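Local coordinates for protein biofilm growth-associated repressor (Xylella fastidiosa, PDB 3PQK) that binds a palindromic AT-rich sequence spanning the -10 region of the blh promoter and represses transcription of its own operon, at residues Ala14-Leu17 and Lys18-His22; Gly40-Glu43 and Gln44-Ile48; Ala85-Val88 and Asn89-Thr93. All blocks are in the same frame, centred on the assembly; numbering follows the deposited sequence.

Interaction 1: residues Ala14-Leu17 and Lys18-His22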
loop_
_atom_site.group_PDB
_atom_site.type_symbol
_atom_site.label_atom_id
_atom_site.label_comp_id
_atom_site.label_asym_id
_atom_site.label_seq_id
_atom_site.Cartn_x
_atom_site.Cartn_y
_atom_site.Cartn_z
ATOM N N ALA B 14 -3.194 1.243 -7.390
ATOM C CA ALA B 14 -4.227 1.935 -6.626
ATOM C C ALA B 14 -5.364 0.989 -6.299
ATOM O O ALA B 14 -5.873 1.021 -5.176
ATOM C CB ALA B 14 -4.743 3.130 -7.403
ATOM N N ASN B 15 -5.762 0.132 -7.265
ATOM C CA ASN B 15 -6.847 -0.843 -7.060
ATOM C C ASN B 15 -6.419 -1.876 -6.008
ATOM O O ASN B 15 -7.186 -2.195 -5.099
ATOM C CB ASN B 15 -7.245 -1.511 -8.393
ATOM C CG ASN B 15 -7.866 -0.563 -9.406
ATOM O OD1 ASN B 15 -8.292 0.557 -9.095
ATOM N ND2 ASN B 15 -7.897 -0.987 -10.655
ATOM N N LEU B 16 -5.149 -2.309 -6.077
ATOM C CA LEU B 16 -4.619 -3.230 -5.081
ATOM C C LEU B 16 -4.641 -2.596 -3.671
ATOM O O LEU B 16 -4.986 -3.287 -2.711
ATOM C CB LEU B 16 -3.202 -3.668 -5.470
ATOM C CG LEU B 16 -2.453 -4.535 -4.437
ATOM C CD1 LEU B 16 -3.248 -5.782 -4.094
ATOM C CD2 LEU B 16 -1.085 -4.939 -4.949
ATOM N N LEU B 17 -4.288 -1.288 -3.551
ATOM C CA LEU B 17 -4.262 -0.580 -2.260
ATOM C C LEU B 17 -5.673 -0.420 -1.721
ATOM O O LEU B 17 -5.875 -0.534 -0.513
ATOM C CB LEU B 17 -3.557 0.792 -2.357
ATOM C CG LEU B 17 -2.059 0.784 -2.723
ATOM C CD1 LEU B 17 -1.515 2.201 -2.799
ATOM C CD2 LEU B 17 -1.236 -0.059 -1.775
ATOM N N LYS B 18 -6.652 -0.174 -2.614
ATOM C CA LYS B 18 -8.073 -0.078 -2.219
ATOM C C LYS B 18 -8.472 -1.391 -1.533
ATOM O O LYS B 18 -9.070 -1.364 -0.457
ATOM C CB LYS B 18 -8.986 0.147 -3.438
ATOM C CG LYS B 18 -8.997 1.575 -3.936
ATOM C CD LYS B 18 -9.642 1.690 -5.313
ATOM C CE LYS B 18 -9.400 3.041 -5.945
ATOM N NZ LYS B 18 -9.980 3.110 -7.312
ATOM N N THR B 19 -8.085 -2.539 -2.130
ATOM C CA THR B 19 -8.381 -3.861 -1.596
ATOM C C THR B 19 -7.800 -4.037 -0.199
ATOM O O THR B 19 -8.510 -4.483 0.705
ATOM C CB THR B 19 -7.873 -4.949 -2.531
ATOM O OG1 THR B 19 -8.482 -4.771 -3.811
ATOM C CG2 THR B 19 -8.145 -6.357 -1.980
ATOM N N LEU B 20 -6.519 -3.679 -0.021
ATOM C CA LEU B 20 -5.844 -3.850 1.266
ATOM C C LEU B 20 -6.245 -2.798 2.311
ATOM O O LEU B 20 -5.878 -2.944 3.473
ATOM C CB LEU B 20 -4.319 -3.883 1.080
ATOM C CG LEU B 20 -3.751 -5.004 0.214
ATOM C CD1 LEU B 20 -2.307 -4.783 -0.036
ATOM C CD2 LEU B 20 -3.958 -6.389 0.860
ATOM N N SER B 21 -6.996 -1.761 1.904
ATOM C CA SER B 21 -7.486 -0.655 2.749
ATOM C C SER B 21 -8.624 -1.037 3.744
ATOM O O SER B 21 -9.591 -0.274 3.891
ATOM C CB SER B 21 -7.950 0.507 1.869
ATOM O OG SER B 21 -6.831 1.276 1.491
ATOM N N HIS B 22 -8.500 -2.191 4.432
ATOM C CA HIS B 22 -9.462 -2.633 5.443
ATOM C C HIS B 22 -8.649 -3.187 6.580
ATOM O O HIS B 22 -7.839 -4.072 6.341
ATOM C CB HIS B 22 -10.460 -3.672 4.894
ATOM C CG HIS B 22 -11.607 -4.003 5.812
ATOM N ND1 HIS B 22 -11.404 -4.373 7.138
ATOM C CD2 HIS B 22 -12.933 -4.058 5.546
ATOM C CE1 HIS B 22 -12.607 -4.588 7.644
ATOM N NE2 HIS B 22 -13.559 -4.430 6.722
#
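T19 meets N15 twice at the end of helix 3-20. Its backbone N donates to N15 O, and its hydroxyl OG1 donates to the same oxygen at 3.2 Å, the two arriving from opposite faces of the carbonyl plane. OG1 lies beside its own backbone N (chi1 -58°), the torsion that lets a helical threonine reach back one turn. S21 OG donates a hydrogen bond to L17 O, 2.9 Å away and from above its carbonyl plane. On the solvent side, K18 runs extended past A14 O, and its NZ ends 3.5 Å from N15 OD1, the two side chains lying alongside each other. On the apolar side, L16 and L20 meet through their CD1 atoms, 4.3 Å apart. Further out, L16, L17 and L20 pack on L87 of helix 84-96, while L17 and S21 touch S21 and L17 of the second subunit. H22 caps the next helix through ND1 to V24 N. Leucines therefore suit the inward and dimer-facing sides; among the hydroxyls, that of T19 gives N15 O a second donor, and S21, just past the helix, supplies a side-chain donor to L17 O.

Interaction 2: residues Gly40-Glu43 and Gln44-Ile48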
loop_
_atom_site.group_PDB
_atom_site.type_symbol
_atom_site.label_atom_id
_atom_site.label_comp_id
_atom_site.label_asym_id
_atom_site.label_seq_id
_atom_site.Cartn_x
_atom_site.Cartn_y
_atom_site.Cartn_z
ATOM N N GLY B 40 -10.294 -21.086 12.232
ATOM C CA GLY B 40 -10.314 -21.080 13.694
ATOM C C GLY B 40 -9.085 -20.430 14.283
ATOM O O GLY B 40 -9.196 -19.644 15.213
ATOM N N GLU B 41 -7.900 -20.738 13.727
ATOM C CA GLU B 41 -6.628 -20.167 14.134
ATOM C C GLU B 41 -6.571 -18.672 13.823
ATOM O O GLU B 41 -6.020 -17.891 14.620
ATOM C CB GLU B 41 -5.483 -20.880 13.431
ATOM C CG GLU B 41 -5.417 -22.339 13.818
ATOM C CD GLU B 41 -4.406 -23.196 13.093
ATOM O OE1 GLU B 41 -4.146 -22.973 11.893
ATOM O OE2 GLU B 41 -3.868 -24.116 13.743
ATOM N N LEU B 42 -7.136 -18.262 12.662
ATOM C CA LEU B 42 -7.163 -16.844 12.289
ATOM C C LEU B 42 -8.044 -16.070 13.261
ATOM O O LEU B 42 -7.646 -15.012 13.731
ATOM C CB LEU B 42 -7.609 -16.652 10.810
ATOM C CG LEU B 42 -6.576 -17.112 9.778
ATOM C CD1 LEU B 42 -7.187 -17.306 8.431
ATOM C CD2 LEU B 42 -5.327 -16.236 9.768
ATOM N N GLU B 43 -9.211 -16.627 13.600
ATOM C CA GLU B 43 -10.179 -16.022 14.515
ATOM C C GLU B 43 -9.568 -15.762 15.886
ATOM O O GLU B 43 -9.781 -14.692 16.445
ATOM C CB GLU B 43 -11.436 -16.897 14.631
ATOM C CG GLU B 43 -12.408 -16.491 15.734
ATOM C CD GLU B 43 -13.638 -17.369 15.856
ATOM O OE1 GLU B 43 -14.695 -16.988 15.302
ATOM O OE2 GLU B 43 -13.545 -18.440 16.501
ATOM N N GLN B 44 -8.812 -16.734 16.417
ATOM C CA GLN B 44 -8.163 -16.632 17.727
ATOM C C GLN B 44 -7.029 -15.635 17.750
ATOM O O GLN B 44 -6.968 -14.821 18.671
ATOM C CB GLN B 44 -7.685 -18.009 18.224
ATOM C CG GLN B 44 -8.821 -19.004 18.492
ATOM C CD GLN B 44 -9.785 -18.529 19.553
ATOM O OE1 GLN B 44 -9.412 -18.302 20.712
ATOM N NE2 GLN B 44 -11.041 -18.347 19.166
ATOM N N GLN B 45 -6.130 -15.686 16.752
ATOM C CA GLN B 45 -4.973 -14.790 16.663
ATOM C C GLN B 45 -5.312 -13.293 16.413
ATOM O O GLN B 45 -4.563 -12.419 16.845
ATOM C CB GLN B 45 -4.004 -15.298 15.588
ATOM C CG GLN B 45 -2.556 -14.863 15.819
ATOM C CD GLN B 45 -1.564 -15.561 14.911
ATOM O OE1 GLN B 45 -1.729 -16.726 14.523
ATOM N NE2 GLN B 45 -0.486 -14.866 14.569
ATOM N N ILE B 46 -6.397 -13.012 15.690
ATOM C CA ILE B 46 -6.766 -11.650 15.279
ATOM C C ILE B 46 -7.914 -11.072 16.111
ATOM O O ILE B 46 -8.036 -9.855 16.213
ATOM C CB ILE B 46 -7.017 -11.634 13.735
ATOM C CG1 ILE B 46 -5.715 -11.870 12.963
ATOM C CG2 ILE B 46 -7.741 -10.384 13.223
ATOM C CD1 ILE B 46 -5.883 -12.842 11.870
ATOM N N GLY B 47 -8.712 -11.934 16.724
ATOM C CA GLY B 47 -9.833 -11.510 17.553
ATOM C C GLY B 47 -11.012 -10.996 16.757
ATOM O O GLY B 47 -11.719 -10.098 17.212
ATOM N N ILE B 48 -11.218 -11.552 15.557
ATOM C CA ILE B 48 -12.339 -11.226 14.686
ATOM C C ILE B 48 -13.108 -12.537 14.441
ATOM O O ILE B 48 -12.510 -13.531 14.021
ATOM C CB ILE B 48 -11.851 -10.547 13.359
ATOM C CG1 ILE B 48 -11.117 -9.182 13.610
ATOM C CG2 ILE B 48 -12.985 -10.417 12.314
ATOM C CD1 ILE B 48 -11.987 -7.932 14.016
#
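The carboxylate of E43 and the amide of Q44 stand side by side on the outer surface of helix 39-46, their planes 79° apart and thus nearly perpendicular. Q44 NE2 is 3.7 Å from E43 OE2, at the end of a chain bent at chi2 (-61°), while E43 runs extended from a CG anti to its backbone N. Lower on E43, the methylene CG lies 3.4 Å from I48 O, and E43 CA makes a CH...O contact with that carbonyl. On the buried side L42 and I46 point the same way, with L42 CD2 4.0 Å from I46 CD1; L42 also meets L57 of helix 52-62, and I46 rests on M27 and L28 of helix 23-33. G47 is the first residue to leave helical phi/psi, and its N donates to E43 O at 3.0 Å from above the carbonyl plane. Its positive phi (74°) favours glycine and lets the chain turn off toward I48. E41 OE1 accepts from S38 N near the start of the helix. In this first helix of the predicted helix-turn-helix, aliphatic L42 and I46 face the neighbouring helices, while the polar ends of E43 and Q44 lie toward the more exposed side and E43 also rests on L53.

Interaction 3: residues Ala85-Val88 and Asn89-Thr93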
loop_
_atom_site.group_PDB
_atom_site.type_symbol
_atom_site.label_atom_id
_atom_site.label_comp_id
_atom_site.label_asym_id
_atom_site.label_seq_id
_atom_site.Cartn_x
_atom_site.Cartn_y
_atom_site.Cartn_z
ATOM N N ALA B 85 1.738 -10.418 -3.091
ATOM C CA ALA B 85 2.382 -10.967 -1.889
ATOM C C ALA B 85 3.649 -10.172 -1.536
ATOM O O ALA B 85 4.004 -10.077 -0.355
ATOM C CB ALA B 85 2.719 -12.443 -2.088
ATOM N N GLN B 86 4.279 -9.545 -2.556
ATOM C CA GLN B 86 5.475 -8.700 -2.383
ATOM C C GLN B 86 5.082 -7.439 -1.603
ATOM O O GLN B 86 5.810 -7.009 -0.712
ATOM C CB GLN B 86 6.082 -8.308 -3.754
ATOM C CG GLN B 86 6.732 -9.453 -4.572
ATOM C CD GLN B 86 7.136 -9.016 -5.994
ATOM O OE1 GLN B 86 7.443 -7.848 -6.264
ATOM N NE2 GLN B 86 7.146 -9.940 -6.957
ATOM N N LEU B 87 3.894 -6.898 -1.877
ATOM C CA LEU B 87 3.421 -5.710 -1.168
ATOM C C LEU B 87 3.067 -6.088 0.280
ATOM O O LEU B 87 3.440 -5.366 1.215
ATOM C CB LEU B 87 2.232 -5.046 -1.892
ATOM C CG LEU B 87 1.549 -3.848 -1.150
ATOM C CD1 LEU B 87 2.545 -2.724 -0.847
ATOM C CD2 LEU B 87 0.361 -3.322 -1.941
ATOM N N VAL B 88 2.391 -7.233 0.451
ATOM C CA VAL B 88 2.001 -7.766 1.767
ATOM C C VAL B 88 3.278 -7.933 2.617
ATOM O O VAL B 88 3.328 -7.443 3.741
ATOM C CB VAL B 88 1.204 -9.086 1.673
ATOM C CG1 VAL B 88 0.953 -9.662 3.065
ATOM C CG2 VAL B 88 -0.128 -8.888 0.948
ATOM N N ASN B 89 4.321 -8.575 2.038
ATOM C CA ASN B 89 5.603 -8.772 2.708
ATOM C C ASN B 89 6.256 -7.436 3.145
ATOM O O ASN B 89 6.835 -7.381 4.225
ATOM C CB ASN B 89 6.539 -9.599 1.822
ATOM C CG ASN B 89 6.333 -11.093 1.969
ATOM O OD1 ASN B 89 6.065 -11.804 1.003
ATOM N ND2 ASN B 89 6.431 -11.604 3.185
ATOM N N ALA B 90 6.111 -6.354 2.337
ATOM C CA ALA B 90 6.643 -5.024 2.663
ATOM C C ALA B 90 5.849 -4.374 3.772
ATOM O O ALA B 90 6.441 -3.738 4.634
ATOM C CB ALA B 90 6.634 -4.125 1.434
ATOM N N LEU B 91 4.513 -4.509 3.752
ATOM C CA LEU B 91 3.651 -3.962 4.809
ATOM C C LEU B 91 3.973 -4.668 6.144
ATOM O O LEU B 91 3.964 -4.020 7.199
ATOM C CB LEU B 91 2.161 -4.164 4.466
ATOM C CG LEU B 91 1.577 -3.359 3.295
ATOM C CD1 LEU B 91 0.250 -3.972 2.829
ATOM C CD2 LEU B 91 1.373 -1.861 3.676
ATOM N N TYR B 92 4.281 -5.990 6.095
ATOM C CA TYR B 92 4.641 -6.765 7.299
ATOM C C TYR B 92 5.898 -6.176 7.916
ATOM O O TYR B 92 5.847 -5.741 9.075
ATOM C CB TYR B 92 4.846 -8.264 6.991
ATOM C CG TYR B 92 5.215 -9.097 8.207
ATOM C CD1 TYR B 92 4.239 -9.532 9.104
ATOM C CD2 TYR B 92 6.530 -9.488 8.436
ATOM C CE1 TYR B 92 4.569 -10.295 10.220
ATOM C CE2 TYR B 92 6.871 -10.266 9.546
ATOM C CZ TYR B 92 5.883 -10.670 10.432
ATOM O OH TYR B 92 6.199 -11.433 11.527
ATOM N N THR B 93 6.991 -6.088 7.117
ATOM C CA THR B 93 8.304 -5.555 7.531
ATOM C C THR B 93 8.227 -4.105 8.054
ATOM O O THR B 93 8.848 -3.782 9.069
ATOM C CB THR B 93 9.326 -5.665 6.376
ATOM O OG1 THR B 93 9.398 -7.019 5.918
ATOM C CG2 THR B 93 10.724 -5.199 6.781
#
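Helix 84-96, the C-terminal helix of this winged-helix repressor, forms part of the dimer interface, and L87 and L91 carry that role one turn apart. Their side chains cross at an angle, L87 CG lying 4.2 Å from L91 CD1. The two reach this meeting by different first torsions: CG of L87 is anti to its backbone N (chi1 174°), whereas CG of L91 lies beside its own N (chi1 -69°), which also brings it 3.4 Å from L87 O. The backbone bond from L91 N to L87 O measures 2.9 Å.

Around this pair the helix has several distinct sides. L87 and L91 pack on helix 3-20 of their own chain and also meet L91 and L87 of the second subunit, while A90 meets A90 of that subunit; a methyl group is small enough for two helices to come close there. This pairing of terminal helices is the dimerisation arrangement familiar from ArsR-type repressors, in which N- and C-terminal helices flank the DNA-binding core. V88 takes another side, against V29 and V33 of helix 23-33, its beta-branched side chain giving a compact apolar surface.

N89 belongs to an exposed part of the helix, with CB 3.4 Å from A85 O. Its backbone carbonyl accepts twice from T93, from N at 3.2 Å and from OG1 at 3.1 Å, on opposite faces of the carbonyl plane; here the hydroxyl folds back and shares N89 O with the backbone N, which probably offsets part of the cost of a beta-branched residue in a helix. Y92 joins polar and apolar surroundings: its side chain touches V33, and its OH is hydrogen-bonded to E34 OE2.

Interactions 1 and 3 hold the same core: the leucines of 14-22 pack directly on those of 85-93, with L20 CD1 and L17 CD2 each 3.6 Å from L87 CD2. Interaction 2 stands apart, its centre about 22 Å from that of interaction 1 and about 20 Å from that of interaction 3; it lies in the predicted helix-turn-helix, as its first helix. Each is partly buried, but in interactions 1 and 3 the buried leucines meet each other and the dimer partner, whereas in interaction 2 L42 and I46 face neighbouring helices of the same chain. Threonine and serine hydroxyls in interaction 1 and a threonine hydroxyl in interaction 3 bond carbonyls; interaction 2 has instead a glycine of positive phi.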